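Local coordinates for protein HTH-type transcriptional regulator mcbR (Escherichia coli UMEA 3718-1, PDB 4P9F) that represses McbA expression by binding its promoter region, which prevents colanic acid overproduction and mucoidy, and is important for biofilm formation, at residues E108-L113 with R130-A135; K112-Q117 with E171-I176; G120-I125 with E165-A170; L160-E165 with L209-N214. All blocks are in the same frame, centred on the assembly; numbering follows the deposited sequence.

Contact 1. Residues E108-L113 with R130-A135; sequences ELLEKL and RLFRLA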
loop_
_atom_site.group_PDB
_atom_site.type_symbol
_atom_site.label_atom_id
_atom_site.label_comp_id
_atom_site.label_asym_id
_atom_site.label_seq_id
_atom_site.Cartn_x
_atom_site.Cartn_y
_atom_site.Cartn_z
ATOM N N GLU A 108 21.735 -7.070 17.396
ATOM C CA GLU A 108 22.026 -5.785 18.047
ATOM C C GLU A 108 20.735 -4.987 18.297
ATOM O O GLU A 108 20.531 -4.428 19.373
ATOM C CB GLU A 108 23.013 -4.956 17.214
ATOM C CG GLU A 108 24.360 -5.609 16.984
ATOM C CD GLU A 108 25.318 -4.726 16.195
ATOM O OE1 GLU A 108 25.114 -3.488 16.166
ATOM O OE2 GLU A 108 26.288 -5.269 15.623
ATOM N N LEU A 109 19.856 -4.946 17.303
ATOM C CA LEU A 109 18.585 -4.241 17.472
ATOM C C LEU A 109 17.759 -4.857 18.609
ATOM O O LEU A 109 17.135 -4.142 19.387
ATOM C CB LEU A 109 17.802 -4.242 16.159
ATOM C CG LEU A 109 18.325 -3.270 15.096
ATOM C CD1 LEU A 109 17.598 -3.459 13.789
ATOM C CD2 LEU A 109 18.157 -1.834 15.560
ATOM N N LEU A 110 17.806 -6.179 18.738
ATOM C CA LEU A 110 17.080 -6.876 19.797
ATOM C C LEU A 110 17.573 -6.484 21.185
ATOM O O LEU A 110 16.790 -6.345 22.131
ATOM C CB LEU A 110 17.219 -8.389 19.605
ATOM C CG LEU A 110 15.967 -9.217 19.855
ATOM C CD1 LEU A 110 14.810 -8.577 19.123
ATOM C CD2 LEU A 110 16.178 -10.632 19.359
ATOM N N GLU A 111 18.884 -6.302 21.302
ATOM C CA GLU A 111 19.480 -5.842 22.553
ATOM C C GLU A 111 19.011 -4.422 22.875
ATOM O O GLU A 111 18.706 -4.111 24.029
ATOM C CB GLU A 111 20.996 -5.881 22.478
ATOM C CG GLU A 111 21.558 -7.278 22.284
ATOM C CD GLU A 111 23.068 -7.293 22.160
ATOM O OE1 GLU A 111 23.605 -8.364 21.819
ATOM O OE2 GLU A 111 23.714 -6.244 22.410
ATOM N N LYS A 112 18.964 -3.568 21.852
ATOM C CA LYS A 112 18.441 -2.209 22.008
ATOM C C LYS A 112 17.009 -2.260 22.526
ATOM O O LYS A 112 16.625 -1.499 23.423
ATOM C CB LYS A 112 18.470 -1.455 20.679
ATOM C CG LYS A 112 19.861 -1.142 20.154
ATOM C CD LYS A 112 20.670 -0.344 21.133
ATOM C CE LYS A 112 22.052 -0.052 20.552
ATOM N NZ LYS A 112 22.840 0.874 21.411
ATOM N N LEU A 113 16.220 -3.187 21.974
ATOM C CA LEU A 113 14.819 -3.314 22.367
ATOM C C LEU A 113 14.692 -3.683 23.843
ATOM O O LEU A 113 13.898 -3.084 24.571
ATOM C CB LEU A 113 14.099 -4.364 21.498
ATOM C CG LEU A 113 12.594 -4.513 21.721
ATOM C CD1 LEU A 113 11.876 -3.173 21.505
ATOM C CD2 LEU A 113 11.975 -5.624 20.846
ATOM N N ARG A 130 9.924 -1.395 15.212
ATOM C CA ARG A 130 9.809 -0.955 13.824
ATOM C C ARG A 130 11.092 -1.196 13.031
ATOM O O ARG A 130 11.067 -1.807 11.960
ATOM C CB ARG A 130 9.440 0.537 13.816
ATOM C CG ARG A 130 9.013 1.135 12.494
ATOM C CD ARG A 130 8.890 2.656 12.650
ATOM N NE ARG A 130 10.202 3.266 12.913
ATOM C CZ ARG A 130 11.078 3.616 11.977
ATOM N NH1 ARG A 130 10.819 3.387 10.694
ATOM N NH2 ARG A 130 12.230 4.161 12.328
ATOM N N LEU A 131 12.211 -0.732 13.582
ATOM C CA LEU A 131 13.509 -0.839 12.924
ATOM C C LEU A 131 13.913 -2.300 12.745
ATOM O O LEU A 131 14.492 -2.687 11.734
ATOM C CB LEU A 131 14.564 -0.103 13.749
ATOM C CG LEU A 131 14.567 1.422 13.657
ATOM C CD1 LEU A 131 15.679 1.997 14.516
ATOM C CD2 LEU A 131 14.676 1.903 12.214
ATOM N N PHE A 132 13.610 -3.105 13.753
ATOM C CA PHE A 132 13.910 -4.528 13.731
ATOM C C PHE A 132 13.143 -5.218 12.599
ATOM O O PHE A 132 13.729 -5.910 11.761
ATOM C CB PHE A 132 13.565 -5.145 15.093
ATOM C CG PHE A 132 13.758 -6.643 15.174
ATOM C CD1 PHE A 132 15.022 -7.188 15.384
ATOM C CD2 PHE A 132 12.671 -7.500 15.072
ATOM C CE1 PHE A 132 15.207 -8.564 15.469
ATOM C CE2 PHE A 132 12.841 -8.890 15.165
ATOM C CZ PHE A 132 14.112 -9.420 15.360
ATOM N N ARG A 133 11.831 -5.024 12.558
ATOM C CA ARG A 133 11.047 -5.713 11.541
ATOM C C ARG A 133 11.375 -5.193 10.137
ATOM O O ARG A 133 11.465 -5.963 9.185
ATOM C CB ARG A 133 9.542 -5.579 11.800
ATOM C CG ARG A 133 8.978 -6.604 12.803
ATOM C CD ARG A 133 7.445 -6.529 12.816
ATOM N NE ARG A 133 6.865 -6.169 14.096
ATOM C CZ ARG A 133 5.565 -5.977 14.276
ATOM N NH1 ARG A 133 4.738 -6.114 13.249
ATOM N NH2 ARG A 133 5.092 -5.647 15.472
ATOM N N LEU A 134 11.598 -3.890 10.017
ATOM C CA LEU A 134 11.903 -3.314 8.715
ATOM C C LEU A 134 13.250 -3.799 8.184
ATOM O O LEU A 134 13.390 -4.039 6.991
ATOM C CB LEU A 134 11.887 -1.793 8.792
ATOM C CG LEU A 134 11.703 -1.080 7.455
ATOM C CD1 LEU A 134 10.489 -1.613 6.735
ATOM C CD2 LEU A 134 11.588 0.411 7.674
ATOM N N ALA A 135 14.225 -3.965 9.076
ATOM C CA ALA A 135 15.516 -4.510 8.701
ATOM C C ALA A 135 15.346 -5.910 8.124
ATOM O O ALA A 135 16.028 -6.291 7.166
ATOM C CB ALA A 135 16.468 -4.537 9.903
#
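Leu-110 lays its CD1 methyl over one face of the Phe-132 ring, and Leu-109 meets the same ring at its edge. The two residues of helix 100-119 thus take hold of one aromatic side chain from helix 122-138. The helices follow each other in the chain as a hairpin of the FCD domain; their short segments run antiparallel, at 162°, with axes 9.6 Å apart. The tight part lies on the buried side. There Leu-110 CD1 stands 4.0 Å from the ring centroid of Phe-132 in a CH-pi contact, displaced toward the rim, with CE1 its nearest ring atom. With Phe-132 CG anti to the backbone N (chi1 177°), the ring lies where Leu-109 CB comes within 4.1 Å of Phe-132 CD1. Leu-109 CD1 reaches the backbone of the facing helix, 3.8 Å from Phe-132 CA. Toward solvent the fit is looser: Ala-135 CB is 4.2 Å from Leu-109 CD1, and Leu-131 CB is 4.4 Å from Leu-109 CD2. A small alanine suits a place where a leucine tip comes up to the helix. An alanine in place of Phe-132 would probably leave Leu-110 CD1 without its ring face and open a gap between the helices. With no hydrogen bond or salt bridge between the segments, their pairing here depends on shape and on the exclusion of water from hydrocarbon.

Contact 2. Residues K112-Q117 with E171-I176; sequences KLQQAQ and ELREHI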
loop_
_atom_site.group_PDB
_atom_site.type_symbol
_atom_site.label_atom_id
_atom_site.label_comp_id
_atom_site.label_asym_id
_atom_site.label_seq_id
_atom_site.Cartn_x
_atom_site.Cartn_y
_atom_site.Cartn_z
ATOM N N LYS A 112 18.964 -3.568 21.852
ATOM C CA LYS A 112 18.441 -2.209 22.008
ATOM C C LYS A 112 17.009 -2.260 22.526
ATOM O O LYS A 112 16.625 -1.499 23.423
ATOM C CB LYS A 112 18.470 -1.455 20.679
ATOM C CG LYS A 112 19.861 -1.142 20.154
ATOM C CD LYS A 112 20.670 -0.344 21.133
ATOM C CE LYS A 112 22.052 -0.052 20.552
ATOM N NZ LYS A 112 22.840 0.874 21.411
ATOM N N LEU A 113 16.220 -3.187 21.974
ATOM C CA LEU A 113 14.819 -3.314 22.367
ATOM C C LEU A 113 14.692 -3.683 23.843
ATOM O O LEU A 113 13.898 -3.084 24.571
ATOM C CB LEU A 113 14.099 -4.364 21.498
ATOM C CG LEU A 113 12.594 -4.513 21.721
ATOM C CD1 LEU A 113 11.876 -3.173 21.505
ATOM C CD2 LEU A 113 11.975 -5.624 20.846
ATOM N N GLN A 114 15.484 -4.656 24.291
ATOM C CA GLN A 114 15.461 -5.056 25.694
ATOM C C GLN A 114 15.847 -3.885 26.599
ATOM O O GLN A 114 15.210 -3.642 27.631
ATOM C CB GLN A 114 16.404 -6.244 25.928
ATOM C CG GLN A 114 16.662 -6.587 27.394
ATOM C CD GLN A 114 15.413 -7.056 28.129
ATOM O OE1 GLN A 114 14.613 -7.830 27.597
ATOM N NE2 GLN A 114 15.244 -6.591 29.361
ATOM N N GLN A 115 16.880 -3.155 26.194
ATOM C CA GLN A 115 17.347 -2.004 26.964
ATOM C C GLN A 115 16.229 -0.989 27.054
ATOM O O GLN A 115 16.006 -0.400 28.107
ATOM C CB GLN A 115 18.593 -1.387 26.334
ATOM C CG GLN A 115 19.803 -2.299 26.353
ATOM C CD GLN A 115 20.916 -1.771 25.481
ATOM O OE1 GLN A 115 20.915 -0.599 25.092
ATOM N NE2 GLN A 115 21.871 -2.632 25.156
ATOM N N ALA A 116 15.529 -0.794 25.938
ATOM C CA ALA A 116 14.421 0.152 25.902
ATOM C C ALA A 116 13.323 -0.234 26.892
ATOM O O ALA A 116 12.786 0.626 27.583
ATOM C CB ALA A 116 13.849 0.256 24.474
ATOM N N GLN A 117 12.988 -1.520 26.962
ATOM C CA GLN A 117 11.962 -1.992 27.897
ATOM C C GLN A 117 12.425 -1.888 29.366
ATOM O O GLN A 117 11.631 -1.571 30.263
ATOM C CB GLN A 117 11.552 -3.432 27.550
ATOM C CG GLN A 117 10.372 -3.963 28.363
ATOM C CD GLN A 117 10.809 -4.523 29.718
ATOM O OE1 GLN A 117 11.934 -5.003 29.863
ATOM N NE2 GLN A 117 9.939 -4.430 30.715
ATOM N N GLU A 171 5.220 -4.103 31.972
ATOM C CA GLU A 171 4.300 -5.200 31.679
ATOM C C GLU A 171 4.535 -5.777 30.285
ATOM O O GLU A 171 3.771 -6.621 29.816
ATOM C CB GLU A 171 2.852 -4.723 31.807
ATOM N N LEU A 172 5.580 -5.306 29.615
ATOM C CA LEU A 172 5.898 -5.790 28.276
ATOM C C LEU A 172 7.125 -6.699 28.270
ATOM O O LEU A 172 7.565 -7.145 27.211
ATOM C CB LEU A 172 6.135 -4.608 27.341
ATOM C CG LEU A 172 5.021 -3.565 27.189
ATOM C CD1 LEU A 172 5.453 -2.470 26.223
ATOM C CD2 LEU A 172 3.736 -4.221 26.705
ATOM N N ARG A 173 7.608 -7.041 29.461
ATOM C CA ARG A 173 8.861 -7.774 29.610
ATOM C C ARG A 173 8.856 -9.080 28.826
ATOM O O ARG A 173 9.776 -9.353 28.054
ATOM C CB ARG A 173 9.140 -8.041 31.090
ATOM C CG ARG A 173 10.407 -8.834 31.363
ATOM C CD ARG A 173 11.636 -8.160 30.788
ATOM N NE ARG A 173 12.859 -8.867 31.153
ATOM C CZ ARG A 173 13.379 -9.869 30.453
ATOM N NH1 ARG A 173 12.780 -10.285 29.344
ATOM N NH2 ARG A 173 14.498 -10.456 30.862
ATOM N N GLU A 174 7.797 -9.861 28.997
ATOM C CA GLU A 174 7.720 -11.189 28.410
ATOM C C GLU A 174 7.502 -11.157 26.895
ATOM O O GLU A 174 7.731 -12.148 26.199
ATOM C CB GLU A 174 6.592 -11.959 29.090
ATOM C CG GLU A 174 6.624 -13.450 28.882
ATOM C CD GLU A 174 5.655 -14.175 29.796
ATOM O OE1 GLU A 174 5.320 -15.331 29.490
ATOM O OE2 GLU A 174 5.232 -13.590 30.818
ATOM N N HIS A 175 7.112 -9.994 26.388
ATOM C CA HIS A 175 6.818 -9.801 24.968
ATOM C C HIS A 175 8.077 -9.862 24.088
ATOM O O HIS A 175 7.987 -9.982 22.867
ATOM C CB HIS A 175 6.100 -8.458 24.777
ATOM C CG HIS A 175 4.691 -8.449 25.292
ATOM N ND1 HIS A 175 4.395 -8.585 26.637
ATOM C CD2 HIS A 175 3.510 -8.297 24.661
ATOM C CE1 HIS A 175 3.088 -8.539 26.799
ATOM N NE2 HIS A 175 2.521 -8.363 25.621
ATOM N N ILE A 176 9.252 -9.744 24.702
ATOM C CA ILE A 176 10.491 -9.765 23.928
ATOM C C ILE A 176 10.920 -11.193 23.569
ATOM O O ILE A 176 11.734 -11.389 22.672
ATOM C CB ILE A 176 11.638 -9.050 24.669
ATOM C CG1 ILE A 176 12.763 -8.739 23.682
ATOM C CG2 ILE A 176 12.104 -9.859 25.882
ATOM C CD1 ILE A 176 13.873 -7.952 24.270
#
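In the helical FCD domain, the later half of helix 100-119 faces the loop that leads from helix 161-166 into helix 177-187, and Gln-114 and Gln-117 meet Arg-173 and Ile-176 there. Ile-176 and Leu-113 are the buried apolar members. Ile-176 CD1 packs 3.5 Å from Gln-114 CB, the two side chains crossing at about a right angle, while Ile-176 CG1 lies 4.3 Å from Leu-113 CD2. The branched isoleucine thus packs on the aliphatic base of a glutamine as well as on a leucine. Farther out, Gln-114 bends at chi2 (64°) and sets OE1 over one face of the Arg-173 guanidinium, toward its rim, with the amide plane 65° from the guanidinium plane. This OE1 lies 3.5 Å from Arg-173 NH1, a polar contact of oxygen with a charged face. Gln-117 is also bent at chi2 (-84°), and its amide crosses the arginine side chain near the backbone: OE1 is 3.3 Å from Arg-173 CD, and NE2 is 3.7 Å from Arg-173 CA. The same NE2 donates to Pro-169 O, two residues before the 171-176 segment. An alanine in place of Gln-117 would probably leave Pro-169 O without this donor and the aliphatic part of Arg-173 without its flat cover. The chemistry is therefore graded, from hydrocarbon at Leu-113 and Ile-176 to amide and guanidinium at the outer side, where carbonyl oxygens may ease the arginine's positive charge.

Contact 3. Residues G120-I125 with E165-A170; sequences GDMEQI and EAINPA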
loop_
_atom_site.group_PDB
_atom_site.type_symbol
_atom_site.label_atom_id
_atom_site.label_comp_id
_atom_site.label_asym_id
_atom_site.label_seq_id
_atom_site.Cartn_x
_atom_site.Cartn_y
_atom_site.Cartn_z
ATOM N N GLY A 120 12.332 1.579 30.409
ATOM C CA GLY A 120 10.965 2.074 30.423
ATOM C C GLY A 120 10.713 3.148 29.372
ATOM O O GLY A 120 9.828 3.995 29.532
ATOM N N ASP A 121 11.502 3.120 28.302
ATOM C CA ASP A 121 11.386 4.096 27.221
ATOM C C ASP A 121 10.398 3.632 26.144
ATOM O O ASP A 121 10.753 2.879 25.232
ATOM C CB ASP A 121 12.764 4.357 26.611
ATOM C CG ASP A 121 12.794 5.594 25.746
ATOM O OD1 ASP A 121 11.724 6.021 25.257
ATOM O OD2 ASP A 121 13.895 6.153 25.565
HETATM N N MSE A 122 9.156 4.088 26.242
HETATM C CA MSE A 122 8.114 3.529 25.399
HETATM C C MSE A 122 8.356 3.874 23.940
HETATM O O MSE A 122 8.134 3.046 23.066
HETATM C CB MSE A 122 6.731 4.011 25.826
HETATM C CG MSE A 122 5.618 3.516 24.883
HETATM SE SE MSE A 122 5.408 1.583 24.909
HETATM C CE MSE A 122 4.418 1.443 26.570
ATOM N N GLU A 123 8.820 5.091 23.672
ATOM C CA GLU A 123 9.050 5.506 22.288
ATOM C C GLU A 123 10.131 4.654 21.608
ATOM O O GLU A 123 9.977 4.234 20.462
ATOM C CB GLU A 123 9.414 6.985 22.226
ATOM C CG GLU A 123 9.632 7.454 20.805
ATOM C CD GLU A 123 10.050 8.913 20.739
ATOM O OE1 GLU A 123 10.098 9.559 21.805
ATOM O OE2 GLU A 123 10.345 9.401 19.629
ATOM N N GLN A 124 11.203 4.385 22.341
ATOM C CA GLN A 124 12.300 3.560 21.859
ATOM C C GLN A 124 11.878 2.108 21.662
ATOM O O GLN A 124 12.300 1.463 20.709
ATOM C CB GLN A 124 13.469 3.651 22.839
ATOM C CG GLN A 124 14.481 4.699 22.446
ATOM C CD GLN A 124 15.173 4.364 21.132
ATOM O OE1 GLN A 124 14.729 4.770 20.045
ATOM N NE2 GLN A 124 16.279 3.625 21.228
ATOM N N ILE A 125 11.027 1.599 22.546
ATOM C CA ILE A 125 10.442 0.271 22.367
ATOM C C ILE A 125 9.681 0.191 21.037
ATOM O O ILE A 125 9.833 -0.743 20.240
ATOM C CB ILE A 125 9.462 -0.079 23.507
ATOM C CG1 ILE A 125 10.204 -0.228 24.838
ATOM C CG2 ILE A 125 8.657 -1.351 23.163
ATOM C CD1 ILE A 125 9.288 -0.489 25.996
ATOM N N GLU A 165 0.204 6.731 27.175
ATOM C CA GLU A 165 -0.584 7.201 28.302
ATOM C C GLU A 165 -0.959 6.069 29.244
ATOM O O GLU A 165 -0.964 6.242 30.465
ATOM C CB GLU A 165 -1.849 7.908 27.807
ATOM N N ALA A 166 -1.229 4.894 28.690
ATOM C CA ALA A 166 -1.874 3.864 29.487
ATOM C C ALA A 166 -1.051 2.611 29.758
ATOM O O ALA A 166 -1.331 1.891 30.714
ATOM C CB ALA A 166 -3.172 3.454 28.802
ATOM N N ILE A 167 -0.038 2.347 28.948
ATOM C CA ILE A 167 0.681 1.081 29.076
ATOM C C ILE A 167 1.980 1.223 29.849
ATOM O O ILE A 167 2.832 2.046 29.503
ATOM C CB ILE A 167 0.975 0.460 27.704
ATOM C CG1 ILE A 167 -0.328 0.257 26.935
ATOM C CG2 ILE A 167 1.735 -0.851 27.861
ATOM C CD1 ILE A 167 -1.351 -0.571 27.662
ATOM N N ASN A 168 2.115 0.435 30.909
ATOM C CA ASN A 168 3.359 0.371 31.659
ATOM C C ASN A 168 4.354 -0.556 30.961
ATOM O O ASN A 168 4.102 -1.754 30.834
ATOM C CB ASN A 168 3.080 -0.103 33.090
ATOM C CG ASN A 168 4.343 -0.275 33.914
ATOM O OD1 ASN A 168 5.374 0.340 33.642
ATOM N ND2 ASN A 168 4.255 -1.097 34.954
ATOM N N PRO A 169 5.488 0.002 30.502
ATOM C CA PRO A 169 6.503 -0.753 29.759
ATOM C C PRO A 169 7.042 -1.955 30.528
ATOM O O PRO A 169 7.590 -2.860 29.908
ATOM C CB PRO A 169 7.613 0.277 29.536
ATOM C CG PRO A 169 6.924 1.592 29.588
ATOM C CD PRO A 169 5.846 1.426 30.621
ATOM N N ALA A 170 6.877 -1.958 31.851
ATOM C CA ALA A 170 7.300 -3.073 32.689
ATOM C C ALA A 170 6.454 -4.318 32.421
ATOM O O ALA A 170 6.906 -5.445 32.630
ATOM C CB ALA A 170 7.221 -2.695 34.150
#
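Met-122, present here as selenomethionine, reaches from the first turn of helix 122-138 to Ile-167 and Pro-169 in the connection that follows helix 161-166. Its CB and CG run past the ring of Tyr-164, and CG is anti to the backbone N (chi1 176°). The chain bends at chi2 (65°), which places the selenium, and again at chi3 (78°), which aims CE at the connection; selenium and CE both lie beside Leu-172. The CE methyl makes all the close contacts across: 3.4 Å to Ile-167 O, 3.8 Å to Ile-167 CB and 3.9 Å to Pro-169 CG. An unbranched, flexible chain suits a path that must turn twice before its tip arrives. Pro-169 is the other main member. Its CB lies 4.0 Å from Ile-125 CD1, the two side chains crossing at about a right angle, and 3.9 Å from Gly-120 CA. Gly-120 is the C-prime residue of the Schellman motif that ends helix 100-119, where its positive phi is easily adopted without a side chain. Asp-121 then takes the N-cap of the next helix, its OD1 accepting a weak bond from Gln-124 N. No hydrogen bond links the two segments. The tight interhelical turn is held against the connection by a methyl, a proline ring and an isoleucine tip, so the contact is mainly apolar, although it lies at the surface.

Contact 4. Residues L160-E165 with L209-N214; sequences LHYLYE and LYQQYN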
loop_
_atom_site.group_PDB
_atom_site.type_symbol
_atom_site.label_atom_id
_atom_site.label_comp_id
_atom_site.label_asym_id
_atom_site.label_seq_id
_atom_site.Cartn_x
_atom_site.Cartn_y
_atom_site.Cartn_z
ATOM N N LEU A 160 -1.520 4.055 18.109
ATOM C CA LEU A 160 -0.448 3.720 19.062
ATOM C C LEU A 160 -0.272 4.793 20.143
ATOM O O LEU A 160 0.434 4.594 21.136
ATOM C CB LEU A 160 0.892 3.513 18.329
ATOM C CG LEU A 160 1.194 2.112 17.789
ATOM C CD1 LEU A 160 0.268 1.744 16.647
ATOM C CD2 LEU A 160 2.658 2.005 17.388
ATOM N N HIS A 161 -0.936 5.929 19.960
ATOM C CA HIS A 161 -0.796 7.033 20.906
ATOM C C HIS A 161 -1.247 6.609 22.301
ATOM O O HIS A 161 -0.734 7.101 23.305
ATOM C CB HIS A 161 -1.601 8.235 20.438
ATOM C CG HIS A 161 -1.375 9.466 21.256
ATOM N ND1 HIS A 161 -0.232 10.229 21.152
ATOM C CD2 HIS A 161 -2.150 10.072 22.187
ATOM C CE1 HIS A 161 -0.318 11.259 21.976
ATOM N NE2 HIS A 161 -1.469 11.184 22.615
ATOM N N TYR A 162 -2.186 5.672 22.341
ATOM C CA TYR A 162 -2.701 5.099 23.580
ATOM C C TYR A 162 -1.609 4.478 24.458
ATOM O O TYR A 162 -1.674 4.536 25.689
ATOM C CB TYR A 162 -3.750 4.045 23.224
ATOM C CG TYR A 162 -4.148 3.111 24.345
ATOM C CD1 TYR A 162 -5.035 3.527 25.339
ATOM C CD2 TYR A 162 -3.661 1.813 24.401
ATOM C CE1 TYR A 162 -5.420 2.678 26.344
ATOM C CE2 TYR A 162 -4.041 0.952 25.413
ATOM C CZ TYR A 162 -4.917 1.390 26.383
ATOM O OH TYR A 162 -5.287 0.532 27.388
ATOM N N LEU A 163 -0.588 3.915 23.820
ATOM C CA LEU A 163 0.506 3.249 24.531
ATOM C C LEU A 163 1.258 4.151 25.512
ATOM O O LEU A 163 1.645 3.710 26.602
ATOM C CB LEU A 163 1.506 2.666 23.526
ATOM C CG LEU A 163 0.932 1.615 22.571
ATOM C CD1 LEU A 163 1.978 1.135 21.564
ATOM C CD2 LEU A 163 0.363 0.450 23.369
ATOM N N TYR A 164 1.456 5.409 25.135
ATOM C CA TYR A 164 2.245 6.302 25.959
ATOM C C TYR A 164 1.524 6.645 27.249
ATOM O O TYR A 164 2.144 6.742 28.304
ATOM C CB TYR A 164 2.584 7.580 25.184
ATOM C CG TYR A 164 3.509 7.327 24.015
ATOM C CD1 TYR A 164 4.879 7.236 24.206
ATOM C CD2 TYR A 164 3.010 7.166 22.725
ATOM C CE1 TYR A 164 5.727 6.999 23.164
ATOM C CE2 TYR A 164 3.861 6.927 21.654
ATOM C CZ TYR A 164 5.224 6.843 21.886
ATOM O OH TYR A 164 6.104 6.616 20.855
ATOM N N GLU A 165 0.204 6.731 27.175
ATOM C CA GLU A 165 -0.584 7.201 28.302
ATOM C C GLU A 165 -0.959 6.069 29.244
ATOM O O GLU A 165 -0.964 6.242 30.465
ATOM C CB GLU A 165 -1.849 7.908 27.807
ATOM N N LEU A 209 -3.215 -2.938 21.809
ATOM C CA LEU A 209 -3.821 -1.761 21.198
ATOM C C LEU A 209 -5.329 -1.737 21.375
ATOM O O LEU A 209 -5.905 -0.666 21.531
ATOM C CB LEU A 209 -3.500 -1.680 19.701
ATOM C CG LEU A 209 -2.040 -1.477 19.318
ATOM C CD1 LEU A 209 -1.924 -1.255 17.822
ATOM C CD2 LEU A 209 -1.449 -0.293 20.100
ATOM N N TYR A 210 -5.965 -2.907 21.365
ATOM C CA TYR A 210 -7.426 -2.957 21.425
ATOM C C TYR A 210 -7.963 -2.527 22.776
ATOM O O TYR A 210 -9.136 -2.185 22.885
ATOM C CB TYR A 210 -7.946 -4.357 21.100
ATOM C CG TYR A 210 -8.073 -4.618 19.627
ATOM C CD1 TYR A 210 -7.117 -4.150 18.750
ATOM C CD2 TYR A 210 -9.135 -5.356 19.110
ATOM C CE1 TYR A 210 -7.206 -4.390 17.404
ATOM C CE2 TYR A 210 -9.232 -5.604 17.747
ATOM C CZ TYR A 210 -8.251 -5.113 16.903
ATOM O OH TYR A 210 -8.283 -5.327 15.543
ATOM N N GLN A 211 -7.106 -2.490 23.792
ATOM C CA GLN A 211 -7.568 -2.095 25.121
ATOM C C GLN A 211 -8.104 -0.653 25.109
ATOM O O GLN A 211 -8.861 -0.268 25.988
ATOM C CB GLN A 211 -6.436 -2.205 26.145
ATOM C CG GLN A 211 -5.837 -3.598 26.340
ATOM C CD GLN A 211 -4.619 -3.578 27.279
ATOM O OE1 GLN A 211 -4.239 -2.527 27.811
ATOM N NE2 GLN A 211 -3.996 -4.735 27.464
ATOM N N GLN A 212 -7.735 0.133 24.100
ATOM C CA GLN A 212 -8.100 1.551 24.097
ATOM C C GLN A 212 -9.561 1.796 23.732
ATOM O O GLN A 212 -10.088 2.872 24.004
ATOM C CB GLN A 212 -7.214 2.340 23.131
ATOM C CG GLN A 212 -7.511 2.137 21.642
ATOM C CD GLN A 212 -6.421 2.714 20.757
ATOM O OE1 GLN A 212 -6.382 3.918 20.492
ATOM N NE2 GLN A 212 -5.521 1.849 20.296
ATOM N N TYR A 213 -10.220 0.783 23.167
ATOM C CA TYR A 213 -11.603 0.923 22.720
ATOM C C TYR A 213 -12.624 0.449 23.770
ATOM O O TYR A 213 -13.834 0.573 23.566
ATOM C CB TYR A 213 -11.819 0.156 21.401
ATOM C CG TYR A 213 -10.865 0.562 20.305
ATOM C CD1 TYR A 213 -10.946 1.823 19.717
ATOM C CD2 TYR A 213 -9.905 -0.323 19.828
ATOM C CE1 TYR A 213 -10.066 2.206 18.701
ATOM C CE2 TYR A 213 -9.031 0.047 18.809
ATOM C CZ TYR A 213 -9.114 1.306 18.253
ATOM O OH TYR A 213 -8.243 1.675 17.259
ATOM N N ASN A 214 -12.132 -0.079 24.887
ATOM C CA ASN A 214 -12.991 -0.503 25.991
ATOM C C ASN A 214 -13.791 0.651 26.578
ATOM O O ASN A 214 -13.281 1.765 26.687
ATOM C CB ASN A 214 -12.154 -1.159 27.095
ATOM C CG ASN A 214 -11.694 -2.557 26.724
ATOM O OD1 ASN A 214 -12.341 -3.242 25.935
ATOM N ND2 ASN A 214 -10.571 -2.987 27.293
HETATM O O HOH W 1 -4.423 5.875 20.224
#
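Leu-160 and Tyr-162 face Leu-209 and Gln-212, with CA atoms 6.8 Å apart for Leu-160 and Leu-209. The pairing brings the short helix 161-166 of the helical FCD fold against the end of helix 191-210, where the backbone passes into a 3-10 turn at 211-212. That turn brings Gln-212 against the Tyr-162 ring, which is carried toward the 209-214 segment by a CG anti to the backbone N (chi1 166°). Gln-212 CB sits over one ring face, 3.5 Å from the centroid of Tyr-162, a CH-pi contact, and the amide farther along is turned only 20° from the ring plane. In Gln-212, chi1 (74°) places CG in the crowded position between backbone N and carbonyl carbon. The chain runs extended beyond it, its NE2 donating to Leu-209 O at 2.8 Å; Gln-212 N reaches the same oxygen from the opposite face of the carbonyl plane. A second acceptor, Gly-159 O, further fixes the amide. At the far end of the ring, Tyr-162 OH donates a weak bond to Gln-211 OE1 at 3.3 Å, a polar tip suited to the solvent side. Inward the contact turns to hydrocarbon, Leu-209 splitting its methyls between Leu-160 CD1, 3.9 Å from its CD1, and Leu-163 CD2, 3.8 Å from its CD2. Nearby, Tyr-164 OH and His-161 ND1 bond to Ile-20 O and Gly-21 O, tying helix 161-166 to the N-terminal gntR-family region, which carries the DNA-binding motif. A water donates to Gln-212 OE1 at 2.8 Å and accepts a weak bond from Tyr-162 N.

How the contacts relate
Contacts 1 and 2 are partly buried and share helix 100-119, the first facing the neighbouring helix 122-138 and the second a loop; contacts 3 and 4 are nearer the surface and share helix 161-166. Contact 3 touches all the others: Leu-113 CD1 packs on Ile-125 O, contact 2 is tied to it through a glutamine, and Ile-167 CD1 meets Tyr-162 and Gln-211 of contact 4. The chemistry changes with place. Between two long helices contact 1 is wholly apolar, whereas contact 2 adds amide and guanidinium groups. Contact 3 joins turns mainly by hydrocarbon, and contact 4, at the chain's C-terminal end, adds hydrogen bonds and a water.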